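Local coordinates for Ras-interacting protein 1 (Homo sapiens, PDB 5KHO) that acts as a vascular-specific regulator of GTPase signalling, cell architecture and adhesion, required for endothelial cell morphogenesis and blood vessel tubulogenesis, at residues G17-F22 with V35-R40; F22-A27 with A120-L125; A72-D77 with R126-A131; E95-L100 with R132-E137. All blocks are in the same frame, centred on the assembly; numbering follows the deposited sequence.

Contact 1. Residues G17-F22 with V35-R40; sequences GVLKIF and VLATAR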
loop_
_atom_site.group_PDB
_atom_site.type_symbol
_atom_site.label_atom_id
_atom_site.label_comp_id
_atom_site.label_asym_id
_atom_site.label_seq_id
_atom_site.Cartn_x
_atom_site.Cartn_y
_atom_site.Cartn_z
ATOM N N GLY B 17 10.547 8.568 13.007
ATOM C CA GLY B 17 11.387 8.123 11.901
ATOM C C GLY B 17 11.781 9.189 10.896
ATOM O O GLY B 17 11.422 10.368 11.029
ATOM N N VAL B 18 12.544 8.759 9.894
ATOM C CA VAL B 18 12.965 9.633 8.797
ATOM C C VAL B 18 12.354 9.171 7.475
ATOM O O VAL B 18 12.196 7.969 7.242
ATOM C CB VAL B 18 14.510 9.819 8.707
ATOM C CG1 VAL B 18 15.048 10.391 10.012
ATOM C CG2 VAL B 18 15.240 8.524 8.360
ATOM N N LEU B 19 11.990 10.134 6.630
ATOM C CA LEU B 19 11.435 9.833 5.318
ATOM C C LEU B 19 12.294 10.462 4.241
ATOM O O LEU B 19 12.478 11.677 4.249
ATOM C CB LEU B 19 9.998 10.352 5.198
ATOM C CG LEU B 19 8.948 10.040 6.269
ATOM C CD1 LEU B 19 7.671 10.804 5.952
ATOM C CD2 LEU B 19 8.657 8.549 6.396
ATOM N N LYS B 20 12.832 9.627 3.340
ATOM C CA LYS B 20 13.476 10.098 2.101
ATOM C C LYS B 20 12.414 10.711 1.174
ATOM O O LYS B 20 11.497 10.019 0.752
ATOM C CB LYS B 20 14.209 8.973 1.342
ATOM C CG LYS B 20 14.600 7.721 2.109
ATOM C CD LYS B 20 16.053 7.722 2.517
ATOM C CE LYS B 20 16.535 6.328 2.876
ATOM N NZ LYS B 20 17.032 5.586 1.682
ATOM N N ILE B 21 12.534 12.007 0.892
ATOM C CA ILE B 21 11.661 12.713 -0.056
ATOM C C ILE B 21 12.455 12.863 -1.351
ATOM O O ILE B 21 13.432 13.625 -1.395
ATOM C CB ILE B 21 11.199 14.102 0.490
ATOM C CG1 ILE B 21 9.995 13.983 1.419
ATOM C CG2 ILE B 21 10.699 15.008 -0.620
ATOM C CD1 ILE B 21 10.241 13.294 2.738
ATOM N N PHE B 22 12.065 12.125 -2.390
ATOM C CA PHE B 22 12.852 12.099 -3.631
ATOM C C PHE B 22 12.567 13.303 -4.497
ATOM O O PHE B 22 11.411 13.633 -4.767
ATOM C CB PHE B 22 12.673 10.790 -4.410
ATOM C CG PHE B 22 13.428 9.631 -3.824
ATOM C CD1 PHE B 22 13.034 9.055 -2.598
ATOM C CD2 PHE B 22 14.543 9.110 -4.480
ATOM C CE1 PHE B 22 13.742 7.987 -2.049
ATOM C CE2 PHE B 22 15.248 8.029 -3.934
ATOM C CZ PHE B 22 14.845 7.467 -2.721
ATOM N N VAL B 35 13.527 14.292 5.491
ATOM C CA VAL B 35 13.013 15.055 6.627
ATOM C C VAL B 35 12.631 14.149 7.814
ATOM O O VAL B 35 12.381 12.943 7.640
ATOM C CB VAL B 35 11.817 15.960 6.220
ATOM C CG1 VAL B 35 12.250 17.031 5.237
ATOM C CG2 VAL B 35 10.673 15.151 5.626
ATOM N N LEU B 36 12.608 14.731 9.015
ATOM C CA LEU B 36 12.072 14.053 10.191
ATOM C C LEU B 36 10.558 14.139 10.188
ATOM O O LEU B 36 9.990 15.198 9.906
ATOM C CB LEU B 36 12.631 14.664 11.475
ATOM C CG LEU B 36 13.975 14.093 11.937
ATOM C CD1 LEU B 36 14.830 15.180 12.568
ATOM C CD2 LEU B 36 13.801 12.904 12.879
ATOM N N ALA B 37 9.908 13.021 10.477
ATOM C CA ALA B 37 8.453 12.994 10.576
ATOM C C ALA B 37 7.972 12.231 11.809
ATOM O O ALA B 37 8.479 11.150 12.138
ATOM C CB ALA B 37 7.833 12.429 9.305
ATOM N N THR B 38 6.994 12.817 12.490
ATOM C CA THR B 38 6.370 12.186 13.651
ATOM C C THR B 38 5.125 11.424 13.182
ATOM O O THR B 38 4.879 11.336 11.977
ATOM C CB THR B 38 6.064 13.224 14.766
ATOM O OG1 THR B 38 5.107 14.190 14.306
ATOM C CG2 THR B 38 7.347 13.950 15.184
ATOM N N ALA B 39 4.359 10.853 14.111
ATOM C CA ALA B 39 3.062 10.254 13.764
ATOM C C ALA B 39 2.003 11.325 13.474
ATOM O O ALA B 39 0.981 11.040 12.846
ATOM C CB ALA B 39 2.589 9.312 14.857
ATOM N N ARG B 40 2.266 12.554 13.924
ATOM C CA ARG B 40 1.347 13.688 13.766
ATOM C C ARG B 40 1.715 14.648 12.627
ATOM O O ARG B 40 0.889 15.474 12.218
ATOM C CB ARG B 40 1.223 14.459 15.083
ATOM C CG ARG B 40 0.079 14.001 15.981
ATOM C CD ARG B 40 0.352 14.240 17.468
ATOM N NE ARG B 40 1.045 15.506 17.771
ATOM C CZ ARG B 40 0.486 16.721 17.807
ATOM N NH1 ARG B 40 1.236 17.775 18.099
ATOM N NH2 ARG B 40 -0.806 16.902 17.547
#
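Val18 and Leu19 pair with Leu36 and Val35 in an antiparallel beta hairpin, strand 18-22 against the end of strand 30-36, at one margin of the five-stranded sheet of this Ras-associating domain. Leu19 and Val35 form the hydrogen-bonded pair: Leu19 N donates to Val35 O at 3.0 Å, and Val35 N returns a bond to Leu19 O at 3.1 Å. One step on, beyond the non-hydrogen-bonded pair Val18-Leu36, Ala37 N reaches Gly17 O at 3.1 Å, so the ladder continues just past the end of strand 30-36. Val35 O is also met by Val18 CA in a CA-H...O contact of 3.6 Å.

The side chains divide between two faces. On the inner one, Leu19 CD1 rests on Ala37 CB at 3.7 Å, and both residues meet Leu46 of helix 43-54. Ile21 CD1 lies against Val35 CG2 at 3.5 Å, the two side chains crossing obliquely; in Val35 chi1 of -65° sets CG1 anti to the carbonyl carbon, leaving CG2 between N and the carbonyl carbon, where it meets Ile21. On the outer face Val18 CG1 touches Leu36 CD2 at 4.0 Å, and both residues pack on apolar side chains of the chain of another protein, while Lys20 meets an acidic one there. This is consistent with the way Ras-associating domains present their first hairpin to a GTPase. The chemistry is split by strand alternation: backbone bonds set the register, one apolar row joins the core, and the other, Val18 and Leu36, gives an apolar surface on which the other protein packs.

Contact 2. Residues F22-A27 with A120-L125; sequences FGAGLA and ARRFEL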
loop_
_atom_site.group_PDB
_atom_site.type_symbol
_atom_site.label_atom_id
_atom_site.label_comp_id
_atom_site.label_asym_id
_atom_site.label_seq_id
_atom_site.Cartn_x
_atom_site.Cartn_y
_atom_site.Cartn_z
ATOM N N PHE B 22 12.065 12.125 -2.390
ATOM C CA PHE B 22 12.852 12.099 -3.631
ATOM C C PHE B 22 12.567 13.303 -4.497
ATOM O O PHE B 22 11.411 13.633 -4.767
ATOM C CB PHE B 22 12.673 10.790 -4.410
ATOM C CG PHE B 22 13.428 9.631 -3.824
ATOM C CD1 PHE B 22 13.034 9.055 -2.598
ATOM C CD2 PHE B 22 14.543 9.110 -4.480
ATOM C CE1 PHE B 22 13.742 7.987 -2.049
ATOM C CE2 PHE B 22 15.248 8.029 -3.934
ATOM C CZ PHE B 22 14.845 7.467 -2.721
ATOM N N GLY B 23 13.641 13.974 -4.898
ATOM C CA GLY B 23 13.559 15.156 -5.757
ATOM C C GLY B 23 13.838 14.767 -7.185
ATOM O O GLY B 23 14.884 15.134 -7.744
ATOM N N ALA B 24 12.899 13.997 -7.750
ATOM C CA ALA B 24 12.909 13.558 -9.147
ATOM C C ALA B 24 12.958 14.797 -10.050
ATOM O O ALA B 24 11.918 15.336 -10.446
ATOM C CB ALA B 24 11.688 12.684 -9.444
ATOM N N GLY B 25 14.190 15.250 -10.310
ATOM C CA GLY B 25 14.478 16.478 -11.050
ATOM C C GLY B 25 13.895 17.765 -10.484
ATOM O O GLY B 25 12.782 18.159 -10.843
ATOM N N LEU B 26 14.638 18.411 -9.589
ATOM C CA LEU B 26 14.352 19.795 -9.182
ATOM C C LEU B 26 15.661 20.576 -9.175
ATOM O O LEU B 26 15.753 21.668 -9.743
ATOM C CB LEU B 26 13.675 19.870 -7.805
ATOM C CG LEU B 26 12.364 19.145 -7.478
ATOM C CD1 LEU B 26 12.100 19.222 -5.977
ATOM C CD2 LEU B 26 11.180 19.690 -8.269
ATOM N N ALA B 27 16.663 19.995 -8.525
ATOM C CA ALA B 27 18.019 20.488 -8.548
ATOM C C ALA B 27 18.897 19.366 -9.101
ATOM O O ALA B 27 18.801 18.221 -8.646
ATOM C CB ALA B 27 18.449 20.895 -7.145
ATOM N N ALA B 120 8.950 -1.365 -6.164
ATOM C CA ALA B 120 9.595 -0.410 -5.275
ATOM C C ALA B 120 8.626 0.734 -4.948
ATOM O O ALA B 120 7.643 0.950 -5.665
ATOM C CB ALA B 120 10.874 0.115 -5.906
ATOM N N ARG B 121 8.908 1.452 -3.859
ATOM C CA ARG B 121 8.051 2.523 -3.386
ATOM C C ARG B 121 8.868 3.600 -2.675
ATOM O O ARG B 121 9.630 3.297 -1.747
ATOM C CB ARG B 121 7.002 1.947 -2.458
ATOM C CG ARG B 121 6.055 2.949 -1.853
ATOM C CD ARG B 121 5.425 2.371 -0.610
ATOM N NE ARG B 121 4.313 3.186 -0.135
ATOM C CZ ARG B 121 3.777 3.088 1.080
ATOM N NH1 ARG B 121 4.254 2.209 1.961
ATOM N NH2 ARG B 121 2.763 3.874 1.421
ATOM N N ARG B 122 8.699 4.846 -3.121
ATOM C CA ARG B 122 9.370 6.000 -2.535
ATOM C C ARG B 122 8.446 7.217 -2.498
ATOM O O ARG B 122 7.501 7.297 -3.288
ATOM C CB ARG B 122 10.665 6.325 -3.296
ATOM C CG ARG B 122 10.478 6.965 -4.666
ATOM C CD ARG B 122 11.768 6.979 -5.457
ATOM N NE ARG B 122 11.636 7.782 -6.673
ATOM C CZ ARG B 122 12.613 8.010 -7.551
ATOM N NH1 ARG B 122 12.374 8.769 -8.610
ATOM N NH2 ARG B 122 13.826 7.489 -7.387
ATOM N N PHE B 123 8.719 8.144 -1.577
ATOM C CA PHE B 123 8.053 9.438 -1.556
ATOM C C PHE B 123 8.730 10.386 -2.537
ATOM O O PHE B 123 9.952 10.468 -2.573
ATOM C CB PHE B 123 8.065 10.054 -0.158
ATOM C CG PHE B 123 6.946 9.590 0.727
ATOM C CD1 PHE B 123 5.617 9.814 0.377
ATOM C CD2 PHE B 123 7.223 8.949 1.936
ATOM C CE1 PHE B 123 4.589 9.384 1.206
ATOM C CE2 PHE B 123 6.201 8.522 2.770
ATOM C CZ PHE B 123 4.881 8.739 2.406
ATOM N N GLU B 124 7.927 11.094 -3.331
ATOM C CA GLU B 124 8.434 12.067 -4.304
ATOM C C GLU B 124 7.902 13.482 -4.038
ATOM O O GLU B 124 6.765 13.657 -3.574
ATOM C CB GLU B 124 8.121 11.620 -5.737
ATOM C CG GLU B 124 8.977 10.450 -6.234
ATOM C CD GLU B 124 8.661 9.994 -7.664
ATOM O OE1 GLU B 124 7.551 10.258 -8.184
ATOM O OE2 GLU B 124 9.535 9.342 -8.278
ATOM N N LEU B 125 8.746 14.483 -4.302
ATOM C CA LEU B 125 8.304 15.872 -4.285
ATOM C C LEU B 125 8.115 16.332 -5.717
ATOM O O LEU B 125 9.067 16.327 -6.504
ATOM C CB LEU B 125 9.321 16.769 -3.598
ATOM C CG LEU B 125 8.860 17.940 -2.721
ATOM C CD1 LEU B 125 9.799 19.114 -2.955
ATOM C CD2 LEU B 125 7.408 18.360 -2.908
#
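The ring of Phe22 lies over the aliphatic part of Arg122, whose CD sits above the ring centre, 3.6 Å from the centroid, in a CH-pi contact. Arg122 carries CG between its backbone N and carbonyl carbon (chi1 74°) and then runs extended to NE, crossing the phenylalanine at about a right angle. The guanidinium continues past the CG-CD2 side of the ring, the two planes 21° apart, with NH2 3.4 Å from Phe22 CD2. Glu124 meets the guanidinium at its edge, in plane: NE and NH1 grip side-on, both on OE2, and NH1 lies 2.9 Å from Glu124 OE2, which receives it on its anti lone pair. Glu124 OE1 forms a further salt bridge with Arg126.

Beneath these side chains strands 18-22 and 120-127 run parallel. Phe22 N donates to Phe123 O at 2.7 Å, and Leu125 N donates to Phe22 O at 2.8 Å, so Phe22 is bonded on both its amide and its carbonyl. This parallel pairing of the first and last strands is the central feature of the ubiquitin-like beta-grasp fold. Farther along, the chain turns back so that Leu26 CD1 meets Leu125 CD1 at 3.8 Å, close to helix 43-54.

With the ring on one face and the carboxylate at its edge, the guanidinium is probably restrained from turning, and a glutamate held between two arginines is likely to stay ionised.

Contact 3. Residues A72-D77 with R126-A131; sequences AFALCD and RGREEA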
loop_
_atom_site.group_PDB
_atom_site.type_symbol
_atom_site.label_atom_id
_atom_site.label_comp_id
_atom_site.label_asym_id
_atom_site.label_seq_id
_atom_site.Cartn_x
_atom_site.Cartn_y
_atom_site.Cartn_z
ATOM N N ALA B 72 1.674 24.864 -4.625
ATOM C CA ALA B 72 2.022 24.485 -5.993
ATOM C C ALA B 72 2.727 23.130 -6.070
ATOM O O ALA B 72 2.873 22.564 -7.162
ATOM C CB ALA B 72 2.885 25.561 -6.626
ATOM N N PHE B 73 3.166 22.630 -4.910
ATOM C CA PHE B 73 3.875 21.346 -4.808
ATOM C C PHE B 73 3.117 20.265 -4.032
ATOM O O PHE B 73 2.285 20.563 -3.166
ATOM C CB PHE B 73 5.273 21.545 -4.226
ATOM C CG PHE B 73 6.233 22.193 -5.174
ATOM C CD1 PHE B 73 6.951 21.426 -6.092
ATOM C CD2 PHE B 73 6.423 23.575 -5.158
ATOM C CE1 PHE B 73 7.838 22.027 -6.974
ATOM C CE2 PHE B 73 7.314 24.179 -6.037
ATOM C CZ PHE B 73 8.018 23.406 -6.947
ATOM N N ALA B 74 3.448 19.012 -4.348
ATOM C CA ALA B 74 2.720 17.835 -3.878
ATOM C C ALA B 74 3.641 16.758 -3.314
ATOM O O ALA B 74 4.707 16.479 -3.865
ATOM C CB ALA B 74 1.892 17.261 -5.018
ATOM N N LEU B 75 3.222 16.152 -2.212
ATOM C CA LEU B 75 3.912 14.976 -1.708
ATOM C C LEU B 75 3.243 13.718 -2.258
ATOM O O LEU B 75 2.034 13.519 -2.100
ATOM C CB LEU B 75 3.985 14.972 -0.174
ATOM C CG LEU B 75 4.906 13.960 0.526
ATOM C CD1 LEU B 75 6.326 13.950 -0.034
ATOM C CD2 LEU B 75 4.925 14.248 2.017
ATOM N N CYS B 76 4.050 12.877 -2.898
ATOM C CA CYS B 76 3.538 11.762 -3.670
ATOM C C CYS B 76 4.026 10.408 -3.181
ATOM O O CYS B 76 5.222 10.223 -2.952
ATOM C CB CYS B 76 3.883 11.946 -5.146
ATOM S SG CYS B 76 3.270 13.505 -5.819
ATOM N N ASP B 77 3.076 9.481 -3.022
ATOM C CA ASP B 77 3.351 8.075 -2.772
ATOM C C ASP B 77 3.508 7.410 -4.132
ATOM O O ASP B 77 2.520 7.098 -4.802
ATOM C CB ASP B 77 2.208 7.450 -1.953
ATOM C CG ASP B 77 2.578 6.094 -1.316
ATOM O OD1 ASP B 77 3.653 5.499 -1.598
ATOM O OD2 ASP B 77 1.761 5.611 -0.512
ATOM N N ARG B 126 6.888 16.708 -6.057
ATOM C CA ARG B 126 6.557 17.112 -7.424
ATOM C C ARG B 126 5.713 18.379 -7.490
ATOM O O ARG B 126 5.003 18.716 -6.531
ATOM C CB ARG B 126 5.829 15.981 -8.153
ATOM C CG ARG B 126 6.722 14.843 -8.620
ATOM C CD ARG B 126 5.885 13.831 -9.370
ATOM N NE ARG B 126 6.603 12.586 -9.610
ATOM C CZ ARG B 126 7.363 12.346 -10.672
ATOM N NH1 ARG B 126 7.534 13.272 -11.612
ATOM N NH2 ARG B 126 7.962 11.169 -10.788
ATOM N N GLY B 127 5.795 19.079 -8.623
ATOM C CA GLY B 127 4.821 20.115 -8.942
ATOM C C GLY B 127 3.435 19.491 -8.928
ATOM O O GLY B 127 3.231 18.418 -9.514
ATOM N N ARG B 128 2.498 20.148 -8.238
ATOM C CA ARG B 128 1.127 19.648 -8.070
ATOM C C ARG B 128 0.411 19.300 -9.382
ATOM O O ARG B 128 -0.258 18.274 -9.449
ATOM C CB ARG B 128 0.291 20.620 -7.243
ATOM C CG ARG B 128 -0.932 19.987 -6.609
ATOM C CD ARG B 128 -1.382 20.814 -5.420
ATOM N NE ARG B 128 -2.063 19.997 -4.419
ATOM C CZ ARG B 128 -1.479 19.464 -3.350
ATOM N NH1 ARG B 128 -2.193 18.741 -2.495
ATOM N NH2 ARG B 128 -0.186 19.650 -3.124
ATOM N N GLU B 129 0.559 20.136 -10.410
ATOM C CA GLU B 129 -0.015 19.835 -11.731
ATOM C C GLU B 129 0.592 18.624 -12.483
ATOM O O GLU B 129 -0.150 17.792 -13.008
ATOM C CB GLU B 129 -0.091 21.084 -12.610
ATOM C CG GLU B 129 -1.337 21.910 -12.336
ATOM C CD GLU B 129 -2.594 21.066 -12.113
ATOM O OE1 GLU B 129 -2.919 20.183 -12.951
ATOM O OE2 GLU B 129 -3.262 21.299 -11.085
ATOM N N GLU B 130 1.921 18.539 -12.525
ATOM C CA GLU B 130 2.626 17.336 -12.974
ATOM C C GLU B 130 2.055 16.076 -12.289
ATOM O O GLU B 130 1.741 15.078 -12.958
ATOM C CB GLU B 130 4.121 17.483 -12.673
ATOM C CG GLU B 130 5.040 16.490 -13.376
ATOM C CD GLU B 130 6.477 16.505 -12.847
ATOM O OE1 GLU B 130 7.241 15.579 -13.198
ATOM O OE2 GLU B 130 6.857 17.426 -12.078
ATOM N N ALA B 131 1.880 16.172 -10.968
ATOM C CA ALA B 131 1.475 15.068 -10.106
ATOM C C ALA B 131 0.029 14.614 -10.314
ATOM O O ALA B 131 -0.235 13.411 -10.448
ATOM C CB ALA B 131 1.715 15.443 -8.653
#
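At the junction where strand 120-127 passes into helix 128-136, with Gly127 as N-cap, the chain is tied to the start of strand 73-80. Ala74 and Arg126 form an antiparallel hydrogen-bonded pair: Ala74 N donates to Arg126 O at 2.7 Å, and Arg126 N to Ala74 O at 3.1 Å. Arg128 N, in the first turn of the helix, finds its acceptor in Ala72 O at 2.7 Å, so the strand supplies a carbonyl to an amide that the helix itself cannot serve.

Phe73 points to the face away from Ala74, as alternation along the strand requires; its CD1 lies 3.6 Å from Gly127 N, and the side chain also meets Val47 and Leu51 of helix 43-54. An alanine here would probably open a gap between the Gly127 backbone and that helix, leaving Val47 and Leu51 without their aromatic neighbour. On the opposite face Ala131 CB fits against Cys76 SG at 3.8 Å and Ala74 CB at 4.1 Å, small groups that let the helix come near the sheet. Arg126 NH1 forms a salt bridge with Glu130 OE1 at 2.8 Å.

A last strand set antiparallel to the third, with the long helix 43-54 packed behind, is typical of the ubiquitin-like beta-grasp fold, to which a further helix is added here at the C-terminal end.

Contact 4. Residues E95-L100 with R132-E137; sequences EHLRVL and RRLEQE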
loop_
_atom_site.group_PDB
_atom_site.type_symbol
_atom_site.label_atom_id
_atom_site.label_comp_id
_atom_site.label_asym_id
_atom_site.label_seq_id
_atom_site.Cartn_x
_atom_site.Cartn_y
_atom_site.Cartn_z
ATOM N N GLU B 95 5.801 4.148 -12.098
ATOM C CA GLU B 95 4.696 3.643 -12.940
ATOM C C GLU B 95 3.291 4.160 -12.555
ATOM O O GLU B 95 2.413 4.272 -13.411
ATOM C CB GLU B 95 4.708 2.109 -12.979
ATOM N N HIS B 96 3.089 4.446 -11.271
ATOM C CA HIS B 96 1.866 5.071 -10.765
ATOM C C HIS B 96 2.237 5.878 -9.538
ATOM O O HIS B 96 3.195 5.549 -8.849
ATOM C CB HIS B 96 0.800 4.015 -10.415
ATOM C CG HIS B 96 -0.466 4.586 -9.843
ATOM N ND1 HIS B 96 -1.355 5.332 -10.590
ATOM C CD2 HIS B 96 -0.986 4.528 -8.594
ATOM C CE1 HIS B 96 -2.363 5.714 -9.824
ATOM N NE2 HIS B 96 -2.165 5.236 -8.608
ATOM N N LEU B 97 1.492 6.947 -9.278
ATOM C CA LEU B 97 1.658 7.706 -8.038
ATOM C C LEU B 97 0.328 8.161 -7.447
ATOM O O LEU B 97 -0.709 8.088 -8.099
ATOM C CB LEU B 97 2.620 8.894 -8.235
ATOM C CG LEU B 97 2.297 10.065 -9.170
ATOM C CD1 LEU B 97 1.282 11.030 -8.567
ATOM C CD2 LEU B 97 3.588 10.800 -9.470
ATOM N N ARG B 98 0.381 8.647 -6.212
ATOM C CA ARG B 98 -0.785 9.178 -5.531
ATOM C C ARG B 98 -0.390 10.434 -4.784
ATOM O O ARG B 98 0.602 10.433 -4.057
ATOM C CB ARG B 98 -1.319 8.140 -4.560
ATOM C CG ARG B 98 -2.607 8.525 -3.885
ATOM C CD ARG B 98 -2.969 7.488 -2.840
ATOM N NE ARG B 98 -3.457 8.163 -1.646
ATOM C CZ ARG B 98 -2.762 8.313 -0.529
ATOM N NH1 ARG B 98 -1.551 7.802 -0.414
ATOM N NH2 ARG B 98 -3.291 8.963 0.485
ATOM N N VAL B 99 -1.167 11.500 -4.959
ATOM C CA VAL B 99 -0.920 12.752 -4.247
ATOM C C VAL B 99 -1.603 12.676 -2.898
ATOM O O VAL B 99 -2.826 12.595 -2.822
ATOM C CB VAL B 99 -1.432 13.980 -5.033
ATOM C CG1 VAL B 99 -1.194 15.272 -4.255
ATOM C CG2 VAL B 99 -0.767 14.045 -6.402
ATOM N N LEU B 100 -0.805 12.691 -1.842
ATOM C CA LEU B 100 -1.331 12.803 -0.487
ATOM C C LEU B 100 -2.109 14.103 -0.326
ATOM O O LEU B 100 -1.691 15.144 -0.843
ATOM C CB LEU B 100 -0.189 12.754 0.537
ATOM C CG LEU B 100 0.340 11.394 1.034
ATOM C CD1 LEU B 100 0.911 10.522 -0.078
ATOM C CD2 LEU B 100 1.374 11.589 2.141
ATOM N N ARG B 132 -0.893 15.586 -10.335
ATOM C CA ARG B 132 -2.324 15.354 -10.571
ATOM C C ARG B 132 -2.566 14.723 -11.954
ATOM O O ARG B 132 -3.469 13.901 -12.099
ATOM C CB ARG B 132 -3.114 16.655 -10.325
ATOM C CG ARG B 132 -4.487 16.772 -10.992
ATOM C CD ARG B 132 -5.388 17.845 -10.383
ATOM N NE ARG B 132 -4.702 19.101 -10.059
ATOM C CZ ARG B 132 -4.718 19.687 -8.860
ATOM N NH1 ARG B 132 -4.060 20.832 -8.662
ATOM N NH2 ARG B 132 -5.402 19.144 -7.858
ATOM N N ARG B 133 -1.725 15.072 -12.933
ATOM C CA ARG B 133 -1.720 14.433 -14.265
ATOM C C ARG B 133 -1.307 12.973 -14.197
ATOM O O ARG B 133 -2.060 12.104 -14.646
ATOM C CB ARG B 133 -0.824 15.185 -15.267
ATOM C CG ARG B 133 -0.626 14.476 -16.607
ATOM C CD ARG B 133 0.155 15.316 -17.613
ATOM N NE ARG B 133 1.580 15.441 -17.297
ATOM C CZ ARG B 133 2.523 14.578 -17.679
ATOM N NH1 ARG B 133 2.203 13.504 -18.396
ATOM N NH2 ARG B 133 3.796 14.780 -17.337
ATOM N N LEU B 134 -0.117 12.713 -13.646
ATOM C CA LEU B 134 0.408 11.339 -13.510
ATOM C C LEU B 134 -0.472 10.449 -12.639
ATOM O O LEU B 134 -0.564 9.252 -12.895
ATOM C CB LEU B 134 1.851 11.325 -12.993
ATOM C CG LEU B 134 2.930 12.057 -13.807
ATOM C CD1 LEU B 134 4.172 12.287 -12.953
ATOM C CD2 LEU B 134 3.278 11.348 -15.113
ATOM N N GLU B 135 -1.124 11.043 -11.633
ATOM C CA GLU B 135 -2.090 10.339 -10.782
ATOM C C GLU B 135 -3.306 9.845 -11.571
ATOM O O GLU B 135 -3.958 8.877 -11.167
ATOM C CB GLU B 135 -2.541 11.212 -9.605
ATOM C CG GLU B 135 -3.022 10.401 -8.405
ATOM C CD GLU B 135 -3.735 11.212 -7.333
ATOM O OE1 GLU B 135 -3.697 12.466 -7.361
ATOM O OE2 GLU B 135 -4.343 10.577 -6.442
ATOM N N GLN B 136 -3.581 10.497 -12.701
ATOM C CA GLN B 136 -4.720 10.159 -13.546
ATOM C C GLN B 136 -4.395 9.242 -14.729
ATOM O O GLN B 136 -5.205 8.387 -15.072
ATOM C CB GLN B 136 -5.415 11.431 -14.029
ATOM C CG GLN B 136 -6.928 11.301 -14.123
ATOM C CD GLN B 136 -7.595 11.122 -12.766
ATOM O OE1 GLN B 136 -8.117 10.049 -12.450
ATOM N NE2 GLN B 136 -7.571 12.172 -11.952
ATOM N N GLU B 137 -3.225 9.405 -15.347
ATOM C CA GLU B 137 -2.928 8.686 -16.591
ATOM C C GLU B 137 -1.568 7.966 -16.625
ATOM O O GLU B 137 -0.644 8.388 -17.331
ATOM C CB GLU B 137 -3.103 9.624 -17.796
#
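Glu135 O is approached by two groups: Arg105 of the second subunit donates a hydrogen bond to it through NH2, and the ring of His96 brings CE1 to 3.8 Å from Glu135 O. The glutamate side chain lies over strand 96-99. Its CG is anti to the backbone N (chi1 -155°) and comes to 3.3 Å from Leu97 O, and from there the chain runs extended. Of the carboxylate oxygens, OE1 meets Val99 CG2 at 3.5 Å and OE2 reaches Arg98 CG at 3.7 Å.

Helix segment 132-136 packs on strand 96-99, outermost in this chain's beta-grasp sheet, the axes 6.9 Å apart at closest and their directions 129° apart. A classic beta bulge, Glu95 and His96 both facing Leu79, introduces this strand. An alanine at the position of Glu135, lacking CG and the carboxylate, would probably leave Leu97 O and Val99 CG2 without these neighbours and open a gap over the strand. The carboxylate is not in contact with the nearby guanidinium: Arg98 NE lies 5.4 Å from Glu135 OE2, and the firm partner of Arg98 is Glu104, bridged through NH2.

The apolar part comes from the neighbouring residue of the helix. Leu134 CD1 rests against Leu97 CD2 at 3.8 Å, the side chains meeting at a slant, and Leu97 also touches Glu135 CB through CD1 at 4.0 Å. Arg126 of strand 120-127, two strands over, packs on both leucines.

In the fold
All four contacts reach one mixed sheet of order 30-36, 18-22, 120-127, 73-80, 96-99, and follow it from one margin to the other. Contact 1 joins the first pair of strands, contact 2 the next, sharing Phe22 with it, about 14 Å between centres. Contacts 2 and 3 share strand 120-127, centres about 10 Å apart, and a salt bridge from Arg121 to Asp77 links them. Contacts 3 and 4 use helix 128-136, centres about 9 Å apart. Along the chain contact 1 closes before contacts 3 and 4 open. The partner protein meets contact 1, whereas the second subunit packs chiefly at contact 4, its centre about 21 Å from that of contact 1, so the two interfaces lie toward opposite margins of the sheet.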